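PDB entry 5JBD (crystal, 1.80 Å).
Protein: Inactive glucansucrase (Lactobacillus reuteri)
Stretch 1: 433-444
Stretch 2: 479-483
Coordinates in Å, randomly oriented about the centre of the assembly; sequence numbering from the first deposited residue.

Stretch 1 (433-444) DQEKTNKQYAQY
Stretch 2, residues 479-483: KSIYY

Stretch 1 opens in a helix that begins earlier in the chain, with Asp433 (phi/psi -65/-41) and Gln434 (-56/-33) helical, and most of what follows is loop or turn. Lys436 N donates to Asp433 O at 3.0 Å; extended torsions follow at Lys436 (-78/155), Lys439 (-72/135), Ala442 (-77/158), Gln443 (-66/138) and Tyr444 (-79/157). In stretch 2, Lys479 (-70/144) and Ser480 (-72/158) are extended, and a type I turn spans Ser480 to Tyr483, with Ile481 at -51/-32, Tyr482 at -90/3 and Tyr483 N to Ser480 O at 3.1 Å. Ser480, chi1 t, caps this turn: its OG accepts from Tyr482 N at 3.0 Å and 169°. The nearest CA atoms across the stretches are those of Glu435 and Ile481, 7.4 Å apart. No main-chain to main-chain hydrogen bond crosses the gap; side chains, water and the carbonyl of Gln443 make the contact.

Asp433 (chi1 t) organises the loop from within: OD1 accepts from Gln440 N at 2.7 Å, while OD2 accepts from Tyr441 N at 2.9 Å and Ala442 N at 2.8 Å. Lys439 (m, t, t, m) bends NZ back to Gln434 O at 2.8 Å and Lys436 O at 2.9 Å; the same NZ gives Tyr482 OH a weak hydrogen bond of 3.3 Å, the one direct hydrogen bond across the contact. Tyr444 OH donates to Lys439 O at 2.8 Å.

Gln434 (t, t, chi3 51°) extends beside Tyr482 (m, chi2 -55°), NE2 lying 3.5 Å from CE2 in an oblique approach. Ile481 (t, t) points toward stretch 1, its CG2 4.1 Å from Gln434 OE1 and its CD1 4.2 Å from Glu435 OE2. Two waters complete the join: one lies 2.7 Å from both Gln434 NE2 (weak) and Ser480 OG; another donates to Gln443 O at 2.7 Å and lies 2.6 Å from Tyr482 OH. Together the stretches bury 244 Å².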

# COMPACT_ATOMS: atom_id res chain seq x y z
N ASP A 433 -1.33 23.81 11.74
CA ASP A 433 -1.43 23.13 13.05
C ASP A 433 -0.07 22.62 13.54
O ASP A 433 0.25 22.75 14.73
CB ASP A 433 -2.44 21.98 13.00
CG ASP A 433 -2.74 21.41 14.36
OD1 ASP A 433 -3.41 22.09 15.16
OD2 ASP A 433 -2.33 20.25 14.62
N GLN A 434 0.74 22.08 12.64
CA GLN A 434 2.08 21.56 13.01
C GLN A 434 2.96 22.62 13.68
O GLN A 434 3.76 22.29 14.57
CB GLN A 434 2.78 20.98 11.77
CG GLN A 434 4.05 20.19 12.03
CD GLN A 434 4.67 19.62 10.76
OE1 GLN A 434 4.88 20.35 9.76
NE2 GLN A 434 4.96 18.34 10.77
N GLU A 435 2.80 23.88 13.28
CA GLU A 435 3.59 25.00 13.85
C GLU A 435 3.14 25.48 15.24
O GLU A 435 3.89 26.21 15.90
CB GLU A 435 3.58 26.19 12.88
CG GLU A 435 4.22 25.85 11.55
CD GLU A 435 5.01 27.00 11.00
OE1 GLU A 435 4.38 27.95 10.51
OE2 GLU A 435 6.25 26.94 11.07
N LYS A 436 1.93 25.10 15.65
CA LYS A 436 1.36 25.57 16.91
C LYS A 436 1.94 24.85 18.13
O LYS A 436 2.42 23.72 18.04
CB LYS A 436 -0.17 25.36 16.91
CG LYS A 436 -0.91 26.25 15.93
CD LYS A 436 -2.39 25.92 15.89
CE LYS A 436 -3.10 26.71 14.81
NZ LYS A 436 -4.57 26.53 14.86
N THR A 437 1.88 25.53 19.27
CA THR A 437 2.11 24.89 20.58
C THR A 437 0.95 23.93 20.89
O THR A 437 1.17 22.75 21.14
CB THR A 437 2.28 25.96 21.66
OG1 THR A 437 3.46 26.73 21.39
CG2 THR A 437 2.39 25.34 23.06
N ASN A 438 -0.28 24.45 20.84
CA ASN A 438 -1.49 23.65 21.12
C ASN A 438 -2.06 23.02 19.88
O ASN A 438 -3.07 23.48 19.35
CB ASN A 438 -2.55 24.51 21.78
CG ASN A 438 -2.15 24.90 23.14
OD1 ASN A 438 -2.15 24.07 24.06
ND2 ASN A 438 -1.73 26.14 23.28
N LYS A 439 -1.42 21.94 19.46
CA LYS A 439 -1.78 21.26 18.23
C LYS A 439 -3.10 20.52 18.40
O LYS A 439 -3.33 19.90 19.42
CB LYS A 439 -0.67 20.27 17.82
CG LYS A 439 0.74 20.85 17.72
CD LYS A 439 1.75 19.81 17.23
CE LYS A 439 3.16 20.09 17.74
NZ LYS A 439 3.75 21.34 17.19
N GLN A 440 -3.98 20.64 17.42
CA GLN A 440 -5.28 19.96 17.41
C GLN A 440 -5.24 18.62 16.68
O GLN A 440 -6.04 17.74 16.99
CB GLN A 440 -6.34 20.85 16.74
CG GLN A 440 -6.70 22.09 17.53
CD GLN A 440 -7.27 21.73 18.88
OE1 GLN A 440 -8.43 21.29 19.00
NE2 GLN A 440 -6.44 21.86 19.89
N TYR A 441 -4.33 18.49 15.71
CA TYR A 441 -4.27 17.33 14.82
C TYR A 441 -2.89 16.67 14.75
O TYR A 441 -2.81 15.45 14.74
CB TYR A 441 -4.69 17.74 13.40
CG TYR A 441 -5.94 18.58 13.33
CD1 TYR A 441 -7.15 18.10 13.82
CD2 TYR A 441 -5.92 19.88 12.79
CE1 TYR A 441 -8.31 18.86 13.77
CE2 TYR A 441 -7.07 20.66 12.74
CZ TYR A 441 -8.26 20.15 13.23
OH TYR A 441 -9.41 20.90 13.19
N ALA A 442 -1.84 17.47 14.65
CA ALA A 442 -0.48 16.97 14.49
C ALA A 442 0.11 16.46 15.80
O ALA A 442 -0.32 16.84 16.89
CB ALA A 442 0.42 18.07 13.93
N GLN A 443 1.12 15.61 15.67
CA GLN A 443 1.77 14.99 16.83
C GLN A 443 2.51 16.00 17.68
O GLN A 443 3.20 16.86 17.17
CB GLN A 443 2.78 13.93 16.35
CG GLN A 443 2.11 12.66 15.87
CD GLN A 443 1.59 11.85 17.02
OE1 GLN A 443 0.38 11.73 17.23
NE2 GLN A 443 2.49 11.29 17.78
N TYR A 444 2.37 15.85 19.00
CA TYR A 444 3.22 16.56 19.95
C TYR A 444 4.59 15.86 20.07
O TYR A 444 4.72 14.68 19.75
CB TYR A 444 2.55 16.59 21.33
CG TYR A 444 1.37 17.54 21.46
CD1 TYR A 444 0.15 17.25 20.85
CD2 TYR A 444 1.48 18.71 22.18
CE1 TYR A 444 -0.92 18.13 20.94
CE2 TYR A 444 0.41 19.59 22.30
CZ TYR A 444 -0.79 19.30 21.68
OH TYR A 444 -1.85 20.18 21.80
N LYS A 479 12.35 22.54 3.70
CA LYS A 479 12.61 21.82 4.94
C LYS A 479 11.42 21.96 5.90
O LYS A 479 10.77 23.02 5.99
CB LYS A 479 13.87 22.34 5.63
CG LYS A 479 15.15 22.08 4.86
CD LYS A 479 16.30 22.80 5.55
CE LYS A 479 17.63 22.47 4.91
NZ LYS A 479 18.73 23.16 5.64
N SER A 480 11.16 20.88 6.64
CA SER A 480 10.14 20.88 7.70
C SER A 480 10.64 21.69 8.89
O SER A 480 11.85 21.86 9.10
CB SER A 480 9.84 19.44 8.15
OG SER A 480 9.16 19.42 9.40
N ILE A 481 9.71 22.16 9.70
CA ILE A 481 10.07 22.74 11.01
C ILE A 481 10.98 21.81 11.84
O ILE A 481 11.81 22.28 12.63
CB ILE A 481 8.76 23.11 11.80
CG1 ILE A 481 9.07 23.89 13.08
CG2 ILE A 481 7.87 21.89 12.06
CD1 ILE A 481 7.84 24.31 13.88
N TYR A 482 10.83 20.50 11.68
CA TYR A 482 11.62 19.54 12.48
C TYR A 482 12.97 19.13 11.88
O TYR A 482 13.67 18.32 12.48
CB TYR A 482 10.78 18.30 12.79
CG TYR A 482 9.49 18.61 13.49
CD1 TYR A 482 9.47 19.34 14.68
CD2 TYR A 482 8.25 18.17 12.97
CE1 TYR A 482 8.28 19.64 15.31
CE2 TYR A 482 7.05 18.48 13.61
CZ TYR A 482 7.08 19.20 14.79
OH TYR A 482 5.89 19.49 15.44
N TYR A 483 13.35 19.70 10.74
CA TYR A 483 14.61 19.32 10.06
C TYR A 483 15.85 19.46 10.98
O TYR A 483 16.67 18.53 11.06
CB TYR A 483 14.82 20.12 8.75
CG TYR A 483 16.12 19.79 8.01
CD1 TYR A 483 17.33 20.38 8.38
CD2 TYR A 483 16.14 18.88 6.95
CE1 TYR A 483 18.51 20.07 7.74
CE2 TYR A 483 17.31 18.59 6.29
CZ TYR A 483 18.49 19.18 6.68
OH TYR A 483 19.66 18.90 6.04
O HOH W 1 7.25 17.46 9.58
O HOH W 2 3.84 18.05 14.84